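PDB 5ZVV: AimR transcriptional regulator from Bacillus phage phi3T, which activates transcription of the aimX locus as a homodimer in the lysis-lysogeny switch, and is turned into an inactive monomer by the arbitrium peptide. Local coordinates for residues A[74-84]-A[102-113]. Sequence-based numbering, arbitrary orientation.
Sequences PNKKCARQSVE and LCNSKNSTSQEW
Arg-80 lies across the indole of Trp-113 at about a right angle, its CB over one face, 3.5 Å from the centroid of the six-membered ring in a CH-pi contact. With CG anti to the carbonyl carbon (chi1 -45°) and the chain extended as far as NE, CD follows along the pyrrole side and the guanidinium runs on past the ring, its plane turned 46° from the indole, toward the start of helix 108-124. There Thr-109 CG2 sits over one guanidinium face, 3.5 Å from Arg-80 NE. The polar end makes two weak hydrogen bonds: Arg-80 NE to Ser-110 OG, and Arg-80 NH2 to Asn-107 OD1 at 3.1 Å. Asn-107 OD1 is also the N-cap acceptor, taking Ser-110 N on an in-plane lone pair at 3.0 Å and, weakly, Thr-109 N. Ser-110 OG in turn donates to Pro-74 O (2.7 Å), in the carbonyl plane. Deeper in, Leu-102 forks: CD2 meets Ala-79 CB at 3.6 Å, while CD1 meets Val-83 CB at 3.7 Å. Val-83 CG1 reaches the edge of the indole, and Ile-185 of helix 184-203 also touches Trp-113. Segments 77-84 and 108-113 run nearly parallel (10°), connected through helix 92-103, consistent with the helical repeats of the TPR clan. Asn-107 OD1 thus serves both the helix start and Arg-80, while Ser-110 OG bridges Pro-74 O and Arg-80 NE.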
# COMPACT_ATOMS: atom_id res chain seq x y z
N PRO A 74 -16.57 -23.76 26.14
CA PRO A 74 -16.12 -22.51 25.53
C PRO A 74 -14.96 -21.85 26.27
O PRO A 74 -14.29 -21.00 25.69
CB PRO A 74 -17.37 -21.62 25.55
CG PRO A 74 -18.52 -22.57 25.75
CD PRO A 74 -17.98 -23.68 26.58
N ASN A 75 -14.72 -22.23 27.52
CA ASN A 75 -13.71 -21.58 28.35
C ASN A 75 -12.31 -22.17 28.18
O ASN A 75 -11.38 -21.67 28.81
CB ASN A 75 -14.11 -21.67 29.83
CG ASN A 75 -15.44 -21.01 30.12
OD1 ASN A 75 -15.67 -19.86 29.74
ND2 ASN A 75 -16.33 -21.73 30.80
N LYS A 76 -12.14 -23.19 27.35
CA LYS A 76 -10.90 -23.97 27.32
C LYS A 76 -10.29 -23.97 25.92
O LYS A 76 -10.84 -23.43 24.97
CB LYS A 76 -11.16 -25.39 27.83
CG LYS A 76 -11.54 -25.44 29.30
CD LYS A 76 -11.63 -26.87 29.80
CE LYS A 76 -11.68 -26.93 31.32
NZ LYS A 76 -12.89 -26.26 31.86
N LYS A 77 -9.12 -24.62 25.83
CA LYS A 77 -8.30 -24.55 24.61
C LYS A 77 -8.99 -25.22 23.43
O LYS A 77 -8.86 -24.75 22.28
CB LYS A 77 -6.94 -25.18 24.88
CG LYS A 77 -6.25 -25.75 23.65
CD LYS A 77 -5.23 -26.82 24.02
CE LYS A 77 -3.92 -26.20 24.48
NZ LYS A 77 -3.26 -25.43 23.39
N CYS A 78 -9.72 -26.31 23.67
CA CYS A 78 -10.35 -27.04 22.58
C CYS A 78 -11.29 -26.16 21.77
O CYS A 78 -11.38 -26.31 20.55
CB CYS A 78 -11.10 -28.26 23.12
SG CYS A 78 -10.17 -29.79 23.04
N ALA A 79 -11.99 -25.24 22.43
CA ALA A 79 -12.91 -24.37 21.71
C ALA A 79 -12.16 -23.38 20.82
O ALA A 79 -12.60 -23.09 19.70
CB ALA A 79 -13.81 -23.62 22.70
N ARG A 80 -11.02 -22.87 21.30
CA ARG A 80 -10.21 -21.96 20.49
C ARG A 80 -9.65 -22.68 19.27
O ARG A 80 -9.74 -22.19 18.13
CB ARG A 80 -9.09 -21.38 21.35
CG ARG A 80 -9.57 -20.91 22.71
CD ARG A 80 -8.47 -20.25 23.54
NE ARG A 80 -8.90 -20.09 24.92
CZ ARG A 80 -8.39 -20.76 25.95
NH1 ARG A 80 -7.41 -21.63 25.76
NH2 ARG A 80 -8.85 -20.55 27.17
N GLN A 81 -9.06 -23.86 19.49
CA GLN A 81 -8.66 -24.70 18.36
C GLN A 81 -9.82 -24.91 17.40
O GLN A 81 -9.64 -24.86 16.18
CB GLN A 81 -8.14 -26.05 18.87
CG GLN A 81 -6.86 -25.96 19.69
CD GLN A 81 -6.40 -27.31 20.21
OE1 GLN A 81 -7.21 -28.12 20.65
NE2 GLN A 81 -5.10 -27.55 20.16
N SER A 82 -11.02 -25.12 17.94
CA SER A 82 -12.18 -25.37 17.09
C SER A 82 -12.51 -24.15 16.24
O SER A 82 -12.90 -24.30 15.08
CB SER A 82 -13.38 -25.78 17.94
OG SER A 82 -14.09 -24.65 18.41
N VAL A 83 -12.36 -22.94 16.79
CA VAL A 83 -12.67 -21.77 15.98
C VAL A 83 -11.64 -21.61 14.86
O VAL A 83 -11.99 -21.23 13.73
CB VAL A 83 -12.78 -20.49 16.84
CG1 VAL A 83 -11.43 -19.85 17.11
CG2 VAL A 83 -13.72 -19.49 16.17
N GLU A 84 -10.37 -21.95 15.13
CA GLU A 84 -9.38 -21.85 14.07
C GLU A 84 -9.61 -22.89 12.98
O GLU A 84 -9.55 -22.57 11.78
CB GLU A 84 -7.96 -21.97 14.64
CG GLU A 84 -6.88 -22.27 13.59
CD GLU A 84 -6.78 -21.22 12.48
OE1 GLU A 84 -7.36 -20.12 12.62
OE2 GLU A 84 -6.12 -21.50 11.46
N LEU A 102 -17.35 -18.24 22.26
CA LEU A 102 -16.08 -17.79 22.83
C LEU A 102 -16.21 -16.40 23.43
O LEU A 102 -15.58 -16.11 24.46
CB LEU A 102 -14.99 -17.81 21.76
CG LEU A 102 -14.55 -19.19 21.27
CD1 LEU A 102 -13.53 -19.06 20.16
CD2 LEU A 102 -13.98 -20.00 22.43
N CYS A 103 -17.01 -15.53 22.81
CA CYS A 103 -17.20 -14.19 23.36
C CYS A 103 -18.01 -14.24 24.66
O CYS A 103 -17.69 -13.52 25.61
CB CYS A 103 -17.89 -13.29 22.33
SG CYS A 103 -16.81 -12.73 20.99
N ASN A 104 -19.04 -15.09 24.71
CA ASN A 104 -19.85 -15.21 25.92
C ASN A 104 -19.16 -16.00 27.02
O ASN A 104 -19.73 -16.16 28.11
CB ASN A 104 -21.19 -15.87 25.59
CG ASN A 104 -22.04 -15.01 24.67
OD1 ASN A 104 -21.83 -13.80 24.56
ND2 ASN A 104 -23.01 -15.63 24.01
N SER A 105 -17.95 -16.51 26.78
CA SER A 105 -17.23 -17.29 27.77
C SER A 105 -16.80 -16.41 28.95
O SER A 105 -16.70 -15.19 28.85
CB SER A 105 -16.01 -17.94 27.13
OG SER A 105 -15.11 -18.45 28.10
N LYS A 106 -16.54 -17.07 30.08
CA LYS A 106 -16.03 -16.40 31.27
C LYS A 106 -14.52 -16.24 31.25
O LYS A 106 -13.98 -15.42 32.01
CB LYS A 106 -16.42 -17.17 32.53
CG LYS A 106 -17.90 -17.13 32.88
CD LYS A 106 -18.16 -17.86 34.18
CE LYS A 106 -19.63 -17.80 34.57
NZ LYS A 106 -19.90 -18.49 35.86
N ASN A 107 -13.82 -16.99 30.40
CA ASN A 107 -12.36 -17.00 30.38
C ASN A 107 -11.84 -15.90 29.46
O ASN A 107 -12.34 -15.72 28.35
CB ASN A 107 -11.85 -18.37 29.91
CG ASN A 107 -10.35 -18.42 29.79
OD1 ASN A 107 -9.79 -18.03 28.77
ND2 ASN A 107 -9.69 -18.90 30.83
N SER A 108 -10.83 -15.17 29.94
CA SER A 108 -10.34 -14.01 29.21
C SER A 108 -9.67 -14.40 27.90
O SER A 108 -9.78 -13.69 26.90
CB SER A 108 -9.38 -13.20 30.08
OG SER A 108 -8.25 -13.98 30.44
N THR A 109 -8.96 -15.53 27.88
CA THR A 109 -8.33 -15.99 26.64
C THR A 109 -9.39 -16.36 25.61
O THR A 109 -9.27 -15.99 24.43
CB THR A 109 -7.41 -17.18 26.91
OG1 THR A 109 -6.48 -16.86 27.94
CG2 THR A 109 -6.64 -17.55 25.65
N SER A 110 -10.44 -17.08 26.03
CA SER A 110 -11.51 -17.41 25.10
C SER A 110 -12.21 -16.16 24.58
O SER A 110 -12.50 -16.06 23.38
CB SER A 110 -12.52 -18.35 25.77
OG SER A 110 -11.97 -19.64 25.95
N GLN A 111 -12.49 -15.20 25.47
CA GLN A 111 -13.08 -13.94 25.03
C GLN A 111 -12.18 -13.23 24.02
O GLN A 111 -12.66 -12.66 23.04
CB GLN A 111 -13.34 -13.03 26.22
CG GLN A 111 -14.35 -13.56 27.22
CD GLN A 111 -14.53 -12.62 28.40
OE1 GLN A 111 -14.03 -11.50 28.40
NE2 GLN A 111 -15.25 -13.09 29.42
N GLU A 112 -10.86 -13.26 24.26
CA GLU A 112 -9.92 -12.61 23.37
C GLU A 112 -9.93 -13.26 21.99
O GLU A 112 -9.99 -12.58 20.96
CB GLU A 112 -8.53 -12.67 24.00
CG GLU A 112 -7.37 -12.35 23.08
CD GLU A 112 -6.04 -12.45 23.80
OE1 GLU A 112 -5.99 -12.05 24.98
OE2 GLU A 112 -5.07 -12.94 23.20
N TRP A 113 -9.87 -14.60 21.95
CA TRP A 113 -9.98 -15.31 20.68
C TRP A 113 -11.29 -14.97 19.98
O TRP A 113 -11.31 -14.74 18.76
CB TRP A 113 -9.89 -16.82 20.91
CG TRP A 113 -8.50 -17.33 21.07
CD1 TRP A 113 -7.61 -16.99 22.05
CD2 TRP A 113 -7.84 -18.30 20.25
NE1 TRP A 113 -6.43 -17.68 21.87
CE2 TRP A 113 -6.55 -18.49 20.78
CE3 TRP A 113 -8.22 -19.02 19.11
CZ2 TRP A 113 -5.64 -19.38 20.20
CZ3 TRP A 113 -7.31 -19.90 18.54
CH2 TRP A 113 -6.03 -20.07 19.09